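Local coordinates for protein peptidoglycan-N-acetylmuramic acid deacetylase PdaC (Bacillus subtilis subsp. subtilis str. 168, PDB 6H8N) that removes acetyl groups from N-acetylmuramic acid residues of peptidoglycan, which confers resistance to lysozyme, and also deacylates short chitin oligomers, at residues 11-16 against 187-192; 140-145 against 166-171; 144-149 against 154-159. The protein carries 1 engineered substitution. One frame throughout, in Å; residues are numbered along the deposited sequence. Where two conformers were deposited one is given.

Contact 1: residues 11-16 against 187-192; sequences VIALTF and SQLEEV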
loop_
_atom_site.group_PDB
_atom_site.type_symbol
_atom_site.label_atom_id
_atom_site.label_comp_id
_atom_site.label_asym_id
_atom_site.label_seq_id
_atom_site.Cartn_x
_atom_site.Cartn_y
_atom_site.Cartn_z
ATOM N N VAL A 11 -5.040 14.886 -0.557
ATOM C CA VAL A 11 -5.033 13.442 -0.740
ATOM C C VAL A 11 -3.842 12.861 -0.000
ATOM O O VAL A 11 -2.813 13.514 0.180
ATOM C CB VAL A 11 -4.978 13.047 -2.234
ATOM C CG1 VAL A 11 -6.213 13.546 -2.978
ATOM C CG2 VAL A 11 -3.699 13.559 -2.885
ATOM N N ILE A 12 -3.985 11.612 0.421
ATOM C CA ILE A 12 -2.885 10.879 1.025
ATOM C C ILE A 12 -3.110 9.404 0.743
ATOM O O ILE A 12 -4.251 8.938 0.658
ATOM C CB ILE A 12 -2.799 11.206 2.535
ATOM C CG1 ILE A 12 -1.462 10.772 3.140
ATOM C CG2 ILE A 12 -3.979 10.613 3.301
ATOM C CD1 ILE A 12 -1.142 11.509 4.438
ATOM N N ALA A 13 -2.016 8.666 0.590
ATOM C CA ALA A 13 -2.056 7.225 0.318
ATOM C C ALA A 13 -1.522 6.471 1.528
ATOM O O ALA A 13 -0.309 6.414 1.754
ATOM C CB ALA A 13 -1.255 6.891 -0.930
ATOM N N LEU A 14 -2.420 5.869 2.292
ATOM C CA LEU A 14 -2.017 4.937 3.333
ATOM C C LEU A 14 -1.778 3.581 2.706
ATOM O O LEU A 14 -2.628 3.068 1.971
ATOM C CB LEU A 14 -3.102 4.814 4.397
ATOM C CG LEU A 14 -3.476 6.066 5.130
ATOM C CD1 LEU A 14 -4.552 5.770 6.145
ATOM C CD2 LEU A 14 -2.265 6.625 5.809
ATOM N N THR A 15 -0.633 2.992 2.992
ATOM C CA THR A 15 -0.282 1.711 2.410
ATOM C C THR A 15 0.178 0.758 3.496
ATOM O O THR A 15 0.751 1.168 4.527
ATOM C CB THR A 15 0.792 1.831 1.316
ATOM O OG1 THR A 15 2.084 2.083 1.885
ATOM C CG2 THR A 15 0.425 2.913 0.314
ATOM N N PHE A 16 -0.112 -0.522 3.275
ATOM C CA PHE A 16 0.079 -1.558 4.276
ATOM C C PHE A 16 0.818 -2.732 3.670
ATOM O O PHE A 16 0.310 -3.349 2.729
ATOM C CB PHE A 16 -1.264 -2.037 4.820
ATOM C CG PHE A 16 -2.023 -0.957 5.507
ATOM C CD1 PHE A 16 -1.720 -0.641 6.809
ATOM C CD2 PHE A 16 -3.017 -0.252 4.865
ATOM C CE1 PHE A 16 -2.372 0.354 7.461
ATOM C CE2 PHE A 16 -3.684 0.768 5.502
ATOM C CZ PHE A 16 -3.362 1.079 6.815
ATOM N N SER A 187 -2.804 4.068 -6.960
ATOM C CA SER A 187 -3.139 4.435 -8.340
ATOM C C SER A 187 -3.997 5.695 -8.397
ATOM O O SER A 187 -3.845 6.508 -9.319
ATOM C CB SER A 187 -3.801 3.257 -9.042
ATOM O OG SER A 187 -2.845 2.215 -9.188
ATOM N N GLN A 188 -4.900 5.892 -7.429
ATOM C CA GLN A 188 -5.693 7.109 -7.401
ATOM C C GLN A 188 -4.815 8.320 -7.139
ATOM O O GLN A 188 -5.051 9.394 -7.705
ATOM C CB GLN A 188 -6.789 7.005 -6.355
ATOM C CG GLN A 188 -7.933 6.104 -6.769
ATOM C CD GLN A 188 -8.859 5.727 -5.630
ATOM O OE1 GLN A 188 -8.570 5.931 -4.452
ATOM N NE2 GLN A 188 -9.998 5.135 -5.986
ATOM N N LEU A 189 -3.803 8.176 -6.282
ATOM C CA LEU A 189 -2.888 9.281 -6.034
ATOM C C LEU A 189 -2.111 9.633 -7.303
ATOM O O LEU A 189 -1.943 10.819 -7.625
ATOM C CB LEU A 189 -1.943 8.901 -4.902
ATOM C CG LEU A 189 -0.825 9.911 -4.631
ATOM C CD1 LEU A 189 -1.388 11.257 -4.249
ATOM C CD2 LEU A 189 0.127 9.347 -3.568
ATOM N N GLU A 190 -1.631 8.624 -8.036
ATOM C CA GLU A 190 -0.966 8.876 -9.313
ATOM C C GLU A 190 -1.864 9.679 -10.236
ATOM O O GLU A 190 -1.404 10.608 -10.920
ATOM C CB GLU A 190 -0.584 7.554 -9.991
ATOM C CG GLU A 190 0.548 6.769 -9.343
ATOM C CD GLU A 190 0.859 5.471 -10.097
ATOM O OE1 GLU A 190 1.808 4.745 -9.707
ATOM O OE2 GLU A 190 0.157 5.181 -11.099
ATOM N N GLU A 191 -3.150 9.329 -10.291
ATOM C CA GLU A 191 -4.073 10.030 -11.177
ATOM C C GLU A 191 -4.284 11.466 -10.717
ATOM O O GLU A 191 -4.343 12.391 -11.539
ATOM C CB GLU A 191 -5.399 9.271 -11.245
ATOM C CG GLU A 191 -6.496 9.976 -12.032
ATOM C CD GLU A 191 -6.139 10.268 -13.483
ATOM O OE1 GLU A 191 -5.249 9.609 -14.057
ATOM O OE2 GLU A 191 -6.783 11.186 -14.035
ATOM N N VAL A 192 -4.415 11.683 -9.410
ATOM C CA VAL A 192 -4.549 13.038 -8.900
ATOM C C VAL A 192 -3.348 13.883 -9.299
ATOM O O VAL A 192 -3.490 15.040 -9.728
ATOM C CB VAL A 192 -4.770 13.011 -7.379
ATOM C CG1 VAL A 192 -4.564 14.408 -6.786
ATOM C CG2 VAL A 192 -6.159 12.509 -7.101
#
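Val11, Ala13, Leu189 and Val192 join the first strand of the NodB-type polysaccharide deacetylase domain to the C-terminal helix 186-197, which runs nearly antiparallel against one side of it at 156°, the two short axes coming within 8.5 Å. The contact is wholly apolar and buried. Leu189 is the bump: its isobutyl fork spans two alternate residues along the strand, one methyl to each. CD1 reaches Val11, meeting CG2 at 3.5 Å, while CD2 lies 3.9 Å from CB of Ala13. The small alanine forms the floor of the hollow, and its single methyl lets the helix lie close at this point, where the CA atoms of Ala13 and Leu189 are 6.7 Å apart. Leucine suits the helix position because it branches at CG into two methyls; with CG trans to the backbone N (chi1 174°), the fork is aimed at the strand. Ile12, between the two, has its side chain on the other side of the sheet, against Leu183 and Ile156. One turn on, Val192 supplies a second, shallower bump that also packs on Val5. It approaches Val11 tip to tip, CG1 of Val192 lying 4.1 Å from CG2 of Val11.

Contact 2: residues 140-145 against 166-171; sequences KTIVDR and ADAADE
Val143 faces Ala168 and Glu171 where helices 139-149 and 163-178, successive helices on one side of the deacetylase sheet, pack side by side at 38°. Alanine allows close approach: the CA atoms of Val143 and Ala168 are only 5.4 Å apart, and CG2 of Val143 rests 3.7 Å from both CA and CB of Ala168. Ile142 flanks the same methyl, its CG2 at 3.6 Å from Ala168 CB, and also packs on Asp133, the residue that probably raises the pKa of the presumed catalytic histidine. Glu171, one turn beyond Ala168, has an extended chain that crosses the Val143 side chain at about a right angle. Its CG and carboxylate carbon pass across the valine methyls, CG1 being 3.7 Å from Glu171 OE2; CG trans to the backbone N (chi1 179°) carries the chain there. The carboxylate is bound chiefly by Lys175 through OE2. A water held by Lys140 NZ and Asp144 OD1 makes a weak further bond to this oxygen, while Lys140 and Asp144 form their own salt bridge, NZ to OD2 at 2.7 Å. The chemistry therefore divides: apolar methyls close the buried seam, and a charged, hydrated border probably keeps Glu171 ionised.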
loop_
_atom_site.group_PDB
_atom_site.type_symbol
_atom_site.label_atom_id
_atom_site.label_comp_id
_atom_site.label_asym_id
_atom_site.label_seq_id
_atom_site.Cartn_x
_atom_site.Cartn_y
_atom_site.Cartn_z
ATOM N N LYS A 140 1.213 4.925 20.259
ATOM C CA LYS A 140 1.323 6.369 20.224
ATOM C C LYS A 140 2.566 6.827 19.480
ATOM O O LYS A 140 2.541 7.868 18.828
ATOM C CB LYS A 140 1.318 6.924 21.650
ATOM C CG LYS A 140 1.059 8.405 21.714
ATOM C CD LYS A 140 0.974 8.921 23.163
ATOM C CE LYS A 140 0.577 10.382 23.197
ATOM N NZ LYS A 140 1.027 11.162 21.984
ATOM N N THR A 141 3.655 6.076 19.580
ATOM C CA THR A 141 4.865 6.429 18.844
ATOM C C THR A 141 4.608 6.397 17.341
ATOM O O THR A 141 5.022 7.303 16.617
ATOM C CB THR A 141 6.006 5.484 19.214
ATOM O OG1 THR A 141 6.320 5.640 20.606
ATOM C CG2 THR A 141 7.259 5.771 18.399
ATOM N N ILE A 142 3.926 5.356 16.871
ATOM C CA ILE A 142 3.596 5.237 15.451
ATOM C C ILE A 142 2.670 6.368 15.014
ATOM O O ILE A 142 2.906 7.024 13.990
ATOM C CB ILE A 142 2.979 3.857 15.167
ATOM C CG1 ILE A 142 3.955 2.734 15.514
ATOM C CG2 ILE A 142 2.530 3.757 13.714
ATOM C CD1 ILE A 142 3.268 1.421 15.743
ATOM N N VAL A 143 1.584 6.596 15.764
ATOM C CA VAL A 143 0.641 7.651 15.413
ATOM C C VAL A 143 1.351 8.987 15.303
ATOM O O VAL A 143 1.164 9.741 14.339
ATOM C CB VAL A 143 -0.499 7.716 16.444
ATOM C CG1 VAL A 143 -1.368 8.932 16.213
ATOM C CG2 VAL A 143 -1.338 6.470 16.423
ATOM N N ASP A 144 2.152 9.326 16.314
ATOM C CA ASP A 144 2.747 10.654 16.335
ATOM C C ASP A 144 3.749 10.829 15.203
ATOM O O ASP A 144 3.813 11.906 14.599
ATOM C CB ASP A 144 3.370 10.960 17.700
ATOM C CG ASP A 144 2.324 11.203 18.765
ATOM O OD1 ASP A 144 1.121 11.105 18.470
ATOM O OD2 ASP A 144 2.711 11.479 19.931
ATOM N N ARG A 145 4.525 9.792 14.887
ATOM C CA ARG A 145 5.468 9.883 13.775
ATOM C C ARG A 145 4.718 10.112 12.460
ATOM O O ARG A 145 5.070 10.997 11.665
ATOM C CB ARG A 145 6.332 8.614 13.699
ATOM C CG ARG A 145 7.399 8.480 14.777
ATOM C CD ARG A 145 8.339 7.260 14.579
ATOM N NE ARG A 145 9.335 7.514 13.528
ATOM C CZ ARG A 145 10.430 6.780 13.296
ATOM N NH1 ARG A 145 11.262 7.126 12.319
ATOM N NH2 ARG A 145 10.704 5.700 14.015
ATOM N N ALA A 166 -2.152 -1.971 13.778
ATOM C CA ALA A 166 -3.572 -1.854 13.475
ATOM C C ALA A 166 -4.226 -0.801 14.356
ATOM O O ALA A 166 -5.042 0.001 13.892
ATOM C CB ALA A 166 -4.261 -3.204 13.640
ATOM N N ASP A 167 -3.899 -0.801 15.642
ATOM C CA ASP A 167 -4.446 0.219 16.537
ATOM C C ASP A 167 -4.009 1.616 16.116
ATOM O O ASP A 167 -4.823 2.545 16.068
ATOM C CB ASP A 167 -4.042 -0.065 17.987
ATOM C CG ASP A 167 -4.735 -1.289 18.558
ATOM O OD1 ASP A 167 -5.786 -1.712 18.033
ATOM O OD2 ASP A 167 -4.223 -1.829 19.566
ATOM N N ALA A 168 -2.729 1.784 15.794
ATOM C CA ALA A 168 -2.249 3.067 15.302
ATOM C C ALA A 168 -2.965 3.465 14.020
ATOM O O ALA A 168 -3.335 4.631 13.847
ATOM C CB ALA A 168 -0.737 3.026 15.088
ATOM N N ALA A 169 -3.146 2.509 13.104
ATOM C CA ALA A 169 -3.793 2.818 11.833
ATOM C C ALA A 169 -5.207 3.335 12.040
ATOM O O ALA A 169 -5.645 4.238 11.322
ATOM C CB ALA A 169 -3.808 1.585 10.928
ATOM N N ASP A 170 -5.956 2.769 12.989
ATOM C CA ASP A 170 -7.299 3.292 13.243
ATOM C C ASP A 170 -7.255 4.761 13.624
ATOM O O ASP A 170 -8.040 5.568 13.109
ATOM C CB ASP A 170 -7.997 2.495 14.340
ATOM C CG ASP A 170 -9.399 3.024 14.624
ATOM O OD1 ASP A 170 -10.317 2.768 13.826
ATOM O OD2 ASP A 170 -9.586 3.743 15.638
ATOM N N GLU A 171 -6.362 5.124 14.546
ATOM C CA GLU A 171 -6.255 6.505 14.988
ATOM C C GLU A 171 -5.764 7.408 13.862
ATOM O O GLU A 171 -6.250 8.536 13.711
ATOM C CB GLU A 171 -5.345 6.583 16.219
ATOM C CG GLU A 171 -5.162 7.985 16.733
ATOM C CD GLU A 171 -4.545 8.077 18.100
ATOM O OE1 GLU A 171 -4.374 7.046 18.763
ATOM O OE2 GLU A 171 -4.222 9.214 18.485
HETATM O O HOH W 1 -1.170 10.127 19.893
#

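Contact 3: residues 144-149 against 154-159; sequences DRVMNQ and RTILIH. With PO4 (phosphate ion), chain D.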
loop_
_atom_site.group_PDB
_atom_site.type_symbol
_atom_site.label_atom_id
_atom_site.label_comp_id
_atom_site.label_asym_id
_atom_site.label_seq_id
_atom_site.Cartn_x
_atom_site.Cartn_y
_atom_site.Cartn_z
ATOM N N ASP A 144 2.152 9.326 16.314
ATOM C CA ASP A 144 2.747 10.654 16.335
ATOM C C ASP A 144 3.749 10.829 15.203
ATOM O O ASP A 144 3.813 11.906 14.599
ATOM C CB ASP A 144 3.370 10.960 17.700
ATOM C CG ASP A 144 2.324 11.203 18.765
ATOM O OD1 ASP A 144 1.121 11.105 18.470
ATOM O OD2 ASP A 144 2.711 11.479 19.931
ATOM N N ARG A 145 4.525 9.792 14.887
ATOM C CA ARG A 145 5.468 9.883 13.775
ATOM C C ARG A 145 4.718 10.112 12.460
ATOM O O ARG A 145 5.070 10.997 11.665
ATOM C CB ARG A 145 6.332 8.614 13.699
ATOM C CG ARG A 145 7.399 8.480 14.777
ATOM C CD ARG A 145 8.339 7.260 14.579
ATOM N NE ARG A 145 9.335 7.514 13.528
ATOM C CZ ARG A 145 10.430 6.780 13.296
ATOM N NH1 ARG A 145 11.262 7.126 12.319
ATOM N NH2 ARG A 145 10.704 5.700 14.015
ATOM N N VAL A 146 3.657 9.347 12.229
ATOM C CA VAL A 146 2.897 9.516 10.995
ATOM C C VAL A 146 2.232 10.887 10.949
ATOM O O VAL A 146 2.306 11.602 9.939
ATOM C CB VAL A 146 1.871 8.385 10.824
ATOM C CG1 VAL A 146 0.916 8.688 9.669
ATOM C CG2 VAL A 146 2.579 7.055 10.629
ATOM N N MET A 147 1.545 11.274 12.025
ATOM C CA MET A 147 0.785 12.514 11.979
ATOM C C MET A 147 1.693 13.733 11.873
ATOM O O MET A 147 1.310 14.726 11.240
ATOM C CB MET A 147 -0.145 12.626 13.185
ATOM C CG MET A 147 -1.235 11.580 13.250
ATOM S SD MET A 147 -2.225 11.393 11.747
ATOM C CE MET A 147 -2.924 13.031 11.588
ATOM N N ASN A 148 2.907 13.667 12.421
ATOM C CA ASN A 148 3.826 14.785 12.295
ATOM C C ASN A 148 4.375 14.913 10.878
ATOM O O ASN A 148 4.744 16.017 10.462
ATOM C CB ASN A 148 4.963 14.659 13.302
ATOM C CG ASN A 148 4.507 14.904 14.722
ATOM O OD1 ASN A 148 3.426 15.438 14.953
ATOM N ND2 ASN A 148 5.323 14.498 15.678
ATOM N N GLN A 149 4.438 13.816 10.125
ATOM C CA GLN A 149 4.994 13.822 8.778
ATOM C C GLN A 149 3.937 13.822 7.681
ATOM O O GLN A 149 4.286 13.995 6.505
ATOM C CB GLN A 149 5.910 12.607 8.602
ATOM C CG GLN A 149 7.141 12.650 9.491
ATOM C CD GLN A 149 7.925 11.353 9.460
ATOM O OE1 GLN A 149 8.408 10.927 8.413
ATOM N NE2 GLN A 149 8.053 10.714 10.622
ATOM N N ARG A 154 1.454 12.539 0.043
ATOM C CA ARG A 154 2.436 11.619 0.588
ATOM C C ARG A 154 1.883 10.201 0.654
ATOM O O ARG A 154 0.668 9.976 0.654
ATOM C CB ARG A 154 2.903 12.079 1.968
ATOM C CG ARG A 154 3.613 13.413 1.886
ATOM C CD ARG A 154 4.289 13.782 3.183
ATOM N NE ARG A 154 5.128 14.941 2.960
ATOM C CZ ARG A 154 5.124 16.054 3.675
ATOM N NH1 ARG A 154 5.943 17.011 3.297
ATOM N NH2 ARG A 154 4.335 16.214 4.732
ATOM N N THR A 155 2.806 9.254 0.712
ATOM C CA THR A 155 2.521 7.831 0.828
ATOM C C THR A 155 3.121 7.328 2.132
ATOM O O THR A 155 4.331 7.475 2.362
ATOM C CB THR A 155 3.112 7.092 -0.371
ATOM O OG1 THR A 155 2.507 7.606 -1.558
ATOM C CG2 THR A 155 2.850 5.598 -0.295
ATOM N N ILE A 156 2.280 6.733 2.975
ATOM C CA ILE A 156 2.654 6.271 4.311
ATOM C C ILE A 156 2.791 4.760 4.283
ATOM O O ILE A 156 1.945 4.067 3.708
ATOM C CB ILE A 156 1.586 6.682 5.344
ATOM C CG1 ILE A 156 1.482 8.207 5.437
ATOM C CG2 ILE A 156 1.899 6.095 6.706
ATOM C CD1 ILE A 156 0.206 8.706 6.086
ATOM N N LEU A 157 3.826 4.237 4.946
ATOM C CA LEU A 157 4.038 2.795 5.118
ATOM C C LEU A 157 3.720 2.360 6.540
ATOM O O LEU A 157 4.351 2.830 7.493
ATOM C CB LEU A 157 5.484 2.439 4.790
ATOM C CG LEU A 157 5.971 1.032 5.152
ATOM C CD1 LEU A 157 5.137 -0.016 4.426
ATOM C CD2 LEU A 157 7.458 0.881 4.858
ATOM N N ILE A 158 2.776 1.432 6.682
ATOM C CA ILE A 158 2.493 0.728 7.929
ATOM C C ILE A 158 2.538 -0.763 7.616
ATOM O O ILE A 158 2.204 -1.181 6.499
ATOM C CB ILE A 158 1.096 1.143 8.454
ATOM C CG1 ILE A 158 1.097 2.638 8.799
ATOM C CG2 ILE A 158 0.654 0.283 9.639
ATOM C CD1 ILE A 158 -0.251 3.226 9.095
ATOM N N HIS A 159 2.965 -1.581 8.571
ATOM C CA HIS A 159 2.997 -3.030 8.368
ATOM C C HIS A 159 1.806 -3.648 9.089
ATOM O O HIS A 159 1.742 -3.610 10.318
ATOM C CB HIS A 159 4.340 -3.586 8.849
ATOM C CG HIS A 159 5.504 -2.965 8.137
ATOM N ND1 HIS A 159 6.090 -1.781 8.543
ATOM C CD2 HIS A 159 6.143 -3.313 6.990
ATOM C CE1 HIS A 159 7.053 -1.449 7.699
ATOM N NE2 HIS A 159 7.103 -2.362 6.747
HETATM P P PO4 D . 9.182 -3.896 4.492
HETATM O O1 PO4 D . 10.328 -4.164 5.505
HETATM O O2 PO4 D . 8.780 -2.439 4.639
HETATM O O3 PO4 D . 8.022 -4.727 4.930
HETATM O O4 PO4 D . 9.647 -4.276 3.122
#
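The strand segment carrying the presumed catalytic His159 of this carbohydrate esterase domain is packed here against helix 139-149, the helix just before it in the chain. Val146 and Ile156 make the apolar part: their side chains cross at a slant, CG1 of Val146 lying 3.7 Å from CD1 of Ile156, and both valine methyls reach the CG2 branch at 4.1 Å. Isoleucine suits the strand, where beta-branched residues are common; it also packs on Leu14 of strand 11-17, and it has a second conformer. Valine in the helix is short and apolar enough to fit against both Ile156 and Ile172 of helix 163-178.

At the other end of the contact Arg154 reaches back to the last turn of the helix. Its chain is extended, and in one of its two conformers NH2 gives a weak, tentative bond to the backbone O of Gln149, 2.8 Å long but bent to 122°, at the helix end where the dipole probably favours a cation. Arg154 NE is hydrogen-bonded to a glycerol, probably from the crystallisation liquor.

Beyond Ile156 the strand carries Leu157 and His159 into the pocket. A Leu157 methyl, CD1, lies 3.8 Å above one face of the His159 ring, near its rim. At the edge of that ring, NE2 donates an almost straight bond to phosphate O2 (2.7 Å, 177°). The phosphate, probably from the crystallisation liquor, is held also by Tyr109 N. On its other nitrogen the histidine is hydrogen-bonded by ND1 to Asp133 OD1, which fixes the rotation of the ring. As in related enzymes, His159 is probably the proton donor and Asp133 probably raises its pKa, a histidine-aspartate pair typical of the polysaccharide deacetylase (NodB) active site.

From the N terminus, strand 11-17 comes first, and contact 1 closes the longest loop when helix 186-197 folds back onto it. Contacts 2 and 3 are both nested inside that loop and start from the same helix, 139-149. Contact 3 closes the shorter turn onto strand 155-159, and contact 2 the longer one onto helix 163-178, which follows that strand, so helix 139-149 is tied both to the strand that follows it and to the helix after that. Strands 11-17 and 155-159 are parallel neighbours: Ala13 O and Thr15 OG1 probably bond to Ile156 N and O, linking contacts 1 and 3. Phe16 packs on Ala169, linking contacts 1 and 2.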